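Local coordinates for protein putative cell surface hydrolase (Lactobacillus plantarum, PDB 3LP5) that is probably a serine hydrolase of the alpha/beta-hydrolase fold working at the bacterial cell surface, its substrate unknown, at residues 28-33 against 226-231; 220-225 against 245-250. All coordinates share one frame; numbering follows the deposited sequence.

Contact 1: residues 28-33 against 226-231; sequences GKETPK and LIRQYL. With NA (sodium ion), chain C.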
loop_
_atom_site.group_PDB
_atom_site.type_symbol
_atom_site.label_atom_id
_atom_site.label_comp_id
_atom_site.label_asym_id
_atom_site.label_seq_id
_atom_site.Cartn_x
_atom_site.Cartn_y
_atom_site.Cartn_z
ATOM N N GLY A 28 -7.548 -1.575 -13.754
ATOM C CA GLY A 28 -8.454 -2.576 -14.384
ATOM C C GLY A 28 -8.511 -2.505 -15.903
ATOM O O GLY A 28 -8.383 -3.528 -16.590
ATOM N N LYS A 29 -8.654 -1.295 -16.429
ATOM C CA LYS A 29 -8.589 -1.064 -17.832
ATOM C C LYS A 29 -7.234 -1.357 -18.463
ATOM O O LYS A 29 -7.200 -1.912 -19.534
ATOM C CB LYS A 29 -9.026 0.358 -18.141
ATOM C CG LYS A 29 -10.526 0.516 -17.990
ATOM C CD LYS A 29 -11.068 1.706 -18.735
ATOM C CE LYS A 29 -11.314 2.853 -17.771
ATOM N NZ LYS A 29 -11.770 4.060 -18.555
ATOM N N GLU A 30 -6.123 -0.996 -17.839
ATOM C CA GLU A 30 -4.828 -1.260 -18.486
ATOM C C GLU A 30 -4.372 -2.730 -18.394
ATOM O O GLU A 30 -3.710 -3.202 -19.291
ATOM C CB GLU A 30 -3.706 -0.330 -17.984
ATOM C CG GLU A 30 -3.865 1.160 -18.374
ATOM C CD GLU A 30 -3.755 1.395 -19.876
ATOM O OE1 GLU A 30 -2.690 1.063 -20.455
ATOM O OE2 GLU A 30 -4.719 1.911 -20.489
ATOM N N THR A 31 -4.717 -3.442 -17.335
ATOM C CA THR A 31 -4.359 -4.858 -17.260
ATOM C C THR A 31 -5.168 -5.711 -18.275
ATOM O O THR A 31 -6.400 -5.635 -18.320
ATOM C CB THR A 31 -4.578 -5.422 -15.843
ATOM O OG1 THR A 31 -5.920 -5.134 -15.424
ATOM C CG2 THR A 31 -3.572 -4.825 -14.844
ATOM N N PRO A 32 -4.473 -6.498 -19.114
ATOM C CA PRO A 32 -5.139 -7.325 -20.117
ATOM C C PRO A 32 -6.071 -8.350 -19.473
ATOM O O PRO A 32 -7.129 -8.581 -19.982
ATOM C CB PRO A 32 -3.971 -8.020 -20.849
ATOM C CG PRO A 32 -2.757 -7.167 -20.569
ATOM C CD PRO A 32 -3.011 -6.674 -19.132
ATOM N N LYS A 33 -5.660 -8.944 -18.366
ATOM C CA LYS A 33 -6.469 -9.859 -17.579
ATOM C C LYS A 33 -7.685 -9.121 -16.897
ATOM O O LYS A 33 -7.551 -7.966 -16.443
ATOM C CB LYS A 33 -5.523 -10.356 -16.470
ATOM C CG LYS A 33 -5.633 -11.788 -15.998
ATOM C CD LYS A 33 -4.482 -12.646 -16.609
ATOM C CE LYS A 33 -4.798 -13.115 -18.081
ATOM N NZ LYS A 33 -3.657 -13.819 -18.806
ATOM N N LEU A 226 3.691 1.475 -12.958
ATOM C CA LEU A 226 4.640 0.910 -11.991
ATOM C C LEU A 226 4.025 -0.215 -11.210
ATOM O O LEU A 226 4.710 -1.171 -10.801
ATOM C CB LEU A 226 5.153 1.998 -11.040
ATOM C CG LEU A 226 6.006 3.087 -11.725
ATOM C CD1 LEU A 226 6.178 4.229 -10.750
ATOM C CD2 LEU A 226 7.384 2.577 -12.192
ATOM N N ILE A 227 2.740 -0.063 -10.910
ATOM C CA ILE A 227 2.047 -1.094 -10.162
ATOM C C ILE A 227 2.072 -2.340 -11.026
ATOM O O ILE A 227 2.476 -3.432 -10.557
ATOM C CB ILE A 227 0.582 -0.738 -9.806
ATOM C CG1 ILE A 227 0.501 0.342 -8.730
ATOM C CG2 ILE A 227 -0.223 -1.990 -9.447
ATOM C CD1 ILE A 227 -0.909 0.990 -8.633
ATOM N N ARG A 228 1.716 -2.172 -12.287
ATOM C CA ARG A 228 1.793 -3.324 -13.244
ATOM C C ARG A 228 3.198 -3.978 -13.362
ATOM O O ARG A 228 3.339 -5.193 -13.252
ATOM C CB ARG A 228 1.277 -2.913 -14.597
ATOM C CG ARG A 228 -0.222 -2.712 -14.588
ATOM C CD ARG A 228 -0.701 -2.216 -15.959
ATOM N NE ARG A 228 -0.383 -3.203 -17.000
ATOM C CZ ARG A 228 -0.189 -2.917 -18.279
ATOM N NH1 ARG A 228 -0.306 -1.674 -18.721
ATOM N NH2 ARG A 228 0.053 -3.901 -19.139
ATOM N N GLN A 229 4.234 -3.178 -13.583
ATOM C CA GLN A 229 5.581 -3.664 -13.715
ATOM C C GLN A 229 6.164 -4.293 -12.429
ATOM O O GLN A 229 6.824 -5.310 -12.506
ATOM C CB GLN A 229 6.497 -2.537 -14.193
ATOM C CG GLN A 229 7.987 -2.915 -14.245
ATOM C CD GLN A 229 8.756 -2.026 -15.165
ATOM O OE1 GLN A 229 8.168 -1.330 -16.013
ATOM N NE2 GLN A 229 10.059 -2.028 -15.028
ATOM N N TYR A 230 5.961 -3.674 -11.272
ATOM C CA TYR A 230 6.686 -4.102 -10.056
ATOM C C TYR A 230 5.776 -4.823 -9.080
ATOM O O TYR A 230 6.205 -5.775 -8.469
ATOM C CB TYR A 230 7.359 -2.897 -9.349
ATOM C CG TYR A 230 8.531 -2.337 -10.152
ATOM C CD1 TYR A 230 9.757 -3.034 -10.240
ATOM C CD2 TYR A 230 8.412 -1.137 -10.843
ATOM C CE1 TYR A 230 10.806 -2.520 -11.003
ATOM C CE2 TYR A 230 9.451 -0.623 -11.613
ATOM C CZ TYR A 230 10.644 -1.304 -11.672
ATOM O OH TYR A 230 11.668 -0.768 -12.416
ATOM N N LEU A 231 4.535 -4.394 -8.921
ATOM C CA LEU A 231 3.665 -5.072 -7.918
ATOM C C LEU A 231 3.076 -6.330 -8.518
ATOM O O LEU A 231 3.093 -7.401 -7.879
ATOM C CB LEU A 231 2.537 -4.183 -7.361
ATOM C CG LEU A 231 1.795 -4.839 -6.164
ATOM C CD1 LEU A 231 2.709 -5.137 -4.952
ATOM C CD2 LEU A 231 0.600 -4.064 -5.722
HETATM NA NA NA C . -7.923 -5.840 -16.404
HETATM O O HOH W 1 -9.537 -6.006 -14.687
#
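Arg228 leaves its helix with CG beside the backbone N (chi1 -71°), runs straight through chi2 and then bends at CD (chi3 61°), which carries its guanidinium across to Glu30 and Pro32. On the other segment Thr31 has OG1 between its own N and carbonyl carbon (chi1 53°), and this torsion gives its two branches different tasks: OG1 goes to a sodium ion, while CG2 lies against the aliphatic part of Arg228, 4.0 Å from its CG. Farther along, the carbonyl of Glu30 sits over the middle of the guanidinium face, Glu30 O being 3.7 Å from Arg228 CZ. An oxygen above the plane cannot take an N-H directed within it, so the attraction here is probably electrostatic. CB of Glu30 lies 3.7 Å from Arg228 NH1, and its carboxylate remains just beyond salt-bridge range, with OE1 4.0 Å from NH1. The firm ionic partner of Arg228 is Glu234, reached through NH2. In the alpha/beta-hydrolase fold the pair joins the C-terminal end of helix 17-30 to helix 217-231, where Ile227 and Leu231 face strand 99-105. Pro32 follows the helix end and brings CD within 4.1 Å of Arg228 NH2, obliquely to the guanidinium. At the helix end the sodium ion is bound by the carbonyl oxygens of Gly28, Thr31 and Lys33 together with a water and Thr31 OG1, the last at 2.3 Å. That hydroxyl also hydrogen-bonds to Leu27 O, one residue before Gly28.

Contact 2: residues 220-225 against 245-250; sequences NKQIVS and AQRVQN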
loop_
_atom_site.group_PDB
_atom_site.type_symbol
_atom_site.label_atom_id
_atom_site.label_comp_id
_atom_site.label_asym_id
_atom_site.label_seq_id
_atom_site.Cartn_x
_atom_site.Cartn_y
_atom_site.Cartn_z
ATOM N N ASN A 220 -1.098 9.591 -12.491
ATOM C CA ASN A 220 -1.791 8.292 -12.344
ATOM C C ASN A 220 -1.364 7.248 -13.397
ATOM O O ASN A 220 -1.248 6.064 -13.103
ATOM C CB ASN A 220 -3.318 8.497 -12.359
ATOM C CG ASN A 220 -3.807 9.326 -11.146
ATOM O OD1 ASN A 220 -3.071 9.511 -10.179
ATOM N ND2 ASN A 220 -5.041 9.846 -11.220
ATOM N N LYS A 221 -1.151 7.680 -14.628
ATOM C CA LYS A 221 -0.651 6.739 -15.660
ATOM C C LYS A 221 0.693 6.104 -15.306
ATOM O O LYS A 221 0.856 4.921 -15.499
ATOM C CB LYS A 221 -0.542 7.398 -17.043
ATOM C CG LYS A 221 -1.939 7.712 -17.655
ATOM C CD LYS A 221 -1.862 7.844 -19.220
ATOM C CE LYS A 221 -1.353 9.205 -19.701
ATOM N NZ LYS A 221 -0.575 9.138 -21.005
ATOM N N GLN A 222 1.628 6.905 -14.812
ATOM C CA GLN A 222 2.945 6.426 -14.354
ATOM C C GLN A 222 2.788 5.480 -13.176
ATOM O O GLN A 222 3.439 4.446 -13.146
ATOM C CB GLN A 222 3.824 7.593 -13.896
ATOM C CG GLN A 222 4.264 8.457 -15.049
ATOM C CD GLN A 222 5.101 9.712 -14.677
ATOM O OE1 GLN A 222 5.172 10.633 -15.470
ATOM N NE2 GLN A 222 5.776 9.709 -13.559
ATOM N N ILE A 223 1.939 5.837 -12.223
ATOM C CA ILE A 223 1.738 5.015 -11.067
ATOM C C ILE A 223 1.137 3.660 -11.467
ATOM O O ILE A 223 1.623 2.609 -11.009
ATOM C CB ILE A 223 0.887 5.712 -10.006
ATOM C CG1 ILE A 223 1.718 6.856 -9.414
ATOM C CG2 ILE A 223 0.491 4.705 -8.881
ATOM C CD1 ILE A 223 0.978 7.688 -8.406
ATOM N N VAL A 224 0.107 3.664 -12.315
ATOM C CA VAL A 224 -0.520 2.383 -12.799
ATOM C C VAL A 224 0.534 1.591 -13.580
ATOM O O VAL A 224 0.617 0.373 -13.424
ATOM C CB VAL A 224 -1.760 2.675 -13.691
ATOM C CG1 VAL A 224 -2.240 1.421 -14.493
ATOM C CG2 VAL A 224 -2.883 3.176 -12.778
ATOM N N SER A 225 1.400 2.285 -14.341
ATOM C CA SER A 225 2.414 1.582 -15.086
ATOM C C SER A 225 3.370 0.840 -14.076
ATOM O O SER A 225 3.742 -0.291 -14.299
ATOM C CB SER A 225 3.225 2.534 -15.949
ATOM O OG SER A 225 4.222 1.812 -16.680
ATOM N N ALA A 245 12.273 1.690 -15.024
ATOM C CA ALA A 245 13.575 1.346 -14.406
ATOM C C ALA A 245 14.375 2.598 -14.043
ATOM O O ALA A 245 15.017 2.650 -12.997
ATOM C CB ALA A 245 14.433 0.415 -15.335
ATOM N N GLN A 246 14.268 3.634 -14.861
ATOM C CA GLN A 246 15.041 4.827 -14.629
ATOM C C GLN A 246 14.402 5.749 -13.608
ATOM O O GLN A 246 15.065 6.712 -13.177
ATOM C CB GLN A 246 15.266 5.599 -15.920
ATOM C CG GLN A 246 16.160 4.909 -16.937
ATOM C CD GLN A 246 16.139 5.699 -18.238
ATOM O OE1 GLN A 246 15.073 6.142 -18.692
ATOM N NE2 GLN A 246 17.323 5.923 -18.820
ATOM N N ARG A 247 13.159 5.453 -13.213
ATOM C CA ARG A 247 12.516 6.112 -12.060
ATOM C C ARG A 247 13.011 5.615 -10.672
ATOM O O ARG A 247 12.820 6.302 -9.649
ATOM C CB ARG A 247 11.006 5.925 -12.116
ATOM C CG ARG A 247 10.357 6.520 -13.353
ATOM C CD ARG A 247 8.831 6.283 -13.325
ATOM N NE ARG A 247 8.259 6.340 -14.683
ATOM C CZ ARG A 247 8.126 7.452 -15.407
ATOM N NH1 ARG A 247 8.524 8.646 -14.951
ATOM N NH2 ARG A 247 7.610 7.372 -16.619
ATOM N N VAL A 248 13.607 4.439 -10.629
ATOM C CA VAL A 248 14.216 3.912 -9.378
ATOM C C VAL A 248 15.390 4.802 -8.915
ATOM O O VAL A 248 16.263 5.182 -9.740
ATOM C CB VAL A 248 14.693 2.497 -9.621
ATOM C CG1 VAL A 248 15.578 1.933 -8.459
ATOM C CG2 VAL A 248 13.499 1.609 -9.928
ATOM N N GLN A 249 15.394 5.174 -7.628
ATOM C CA GLN A 249 16.341 6.153 -7.057
ATOM C C GLN A 249 17.521 5.476 -6.341
ATOM O O GLN A 249 18.499 6.158 -5.937
ATOM C CB GLN A 249 15.642 7.003 -5.990
ATOM C CG GLN A 249 14.577 7.939 -6.495
ATOM C CD GLN A 249 15.146 8.913 -7.483
ATOM O OE1 GLN A 249 15.621 9.999 -7.112
ATOM N NE2 GLN A 249 15.156 8.520 -8.737
ATOM N N ASN A 250 17.416 4.161 -6.131
ATOM C CA ASN A 250 18.491 3.421 -5.464
ATOM C C ASN A 250 18.782 2.111 -6.187
ATOM O O ASN A 250 19.515 1.258 -5.661
ATOM C CB ASN A 250 18.142 3.209 -3.963
ATOM C CG ASN A 250 16.967 2.267 -3.758
ATOM O OD1 ASN A 250 16.043 2.197 -4.596
ATOM N ND2 ASN A 250 17.023 1.490 -2.669
#
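Gln222 and Arg247 meet as two flat groups laid one over the other, the amide and guanidinium planes only 17° apart although the two side chains cross at about a right angle. The stack lies on the surface of the alpha/beta-hydrolase fold, where helix 217-231 meets the start of the C-terminal tail, Arg247 lying within a type I beta turn from Ala245 to Val248. Arg247 is extended from CG to NE, and the outer part of the Gln222 side chain lies over one face of its guanidinium. Gln222 CG stands 3.8 Å above that plane, displaced toward the rim, and CD is 3.6 Å from Arg247 NH1. Two donors, Gln222 NE2 and Arg247 NH1, come to 3.3 Å, so the contact rests on stacking of the flat groups, with no bond between these nitrogens. NE of the arginine donates to Asn244 OD1, which helps fix the turn of the guanidinium, while its backbone is hydrogen-bonded to Thr206 of strand 201-206. Beyond it, Val248 packs on that strand and on Tyr230. The carbonyl of Arg247 receives a weak hydrogen bond from the side chain of Gln249, with NE2 3.3 Å from Arg247 O.

In the fold
Helix 217-231 is common to both contacts, whose centres lie about 12 Å apart on the same side of the chain's centre. Contact 1 joins it to the sodium-bearing end of helix 17-30, and contact 2 to the C-terminal tail. They also touch directly: Tyr230 OH lies 3.5 Å from Ala245 CA, Leu226 CD2 is 4.1 Å from Arg247 CD, and Glu30 CB is 4.2 Å from Val224 CG1. Asn244 adds a polar tie, its ND2 hydrogen-bonded to Gln229 OE1 of contact 1 and to Ser225 OG of contact 2. Through Ile227 and Leu231 the helix also packs on strand 99-105, whose end runs into a probable nucleophile elbow around Ser106.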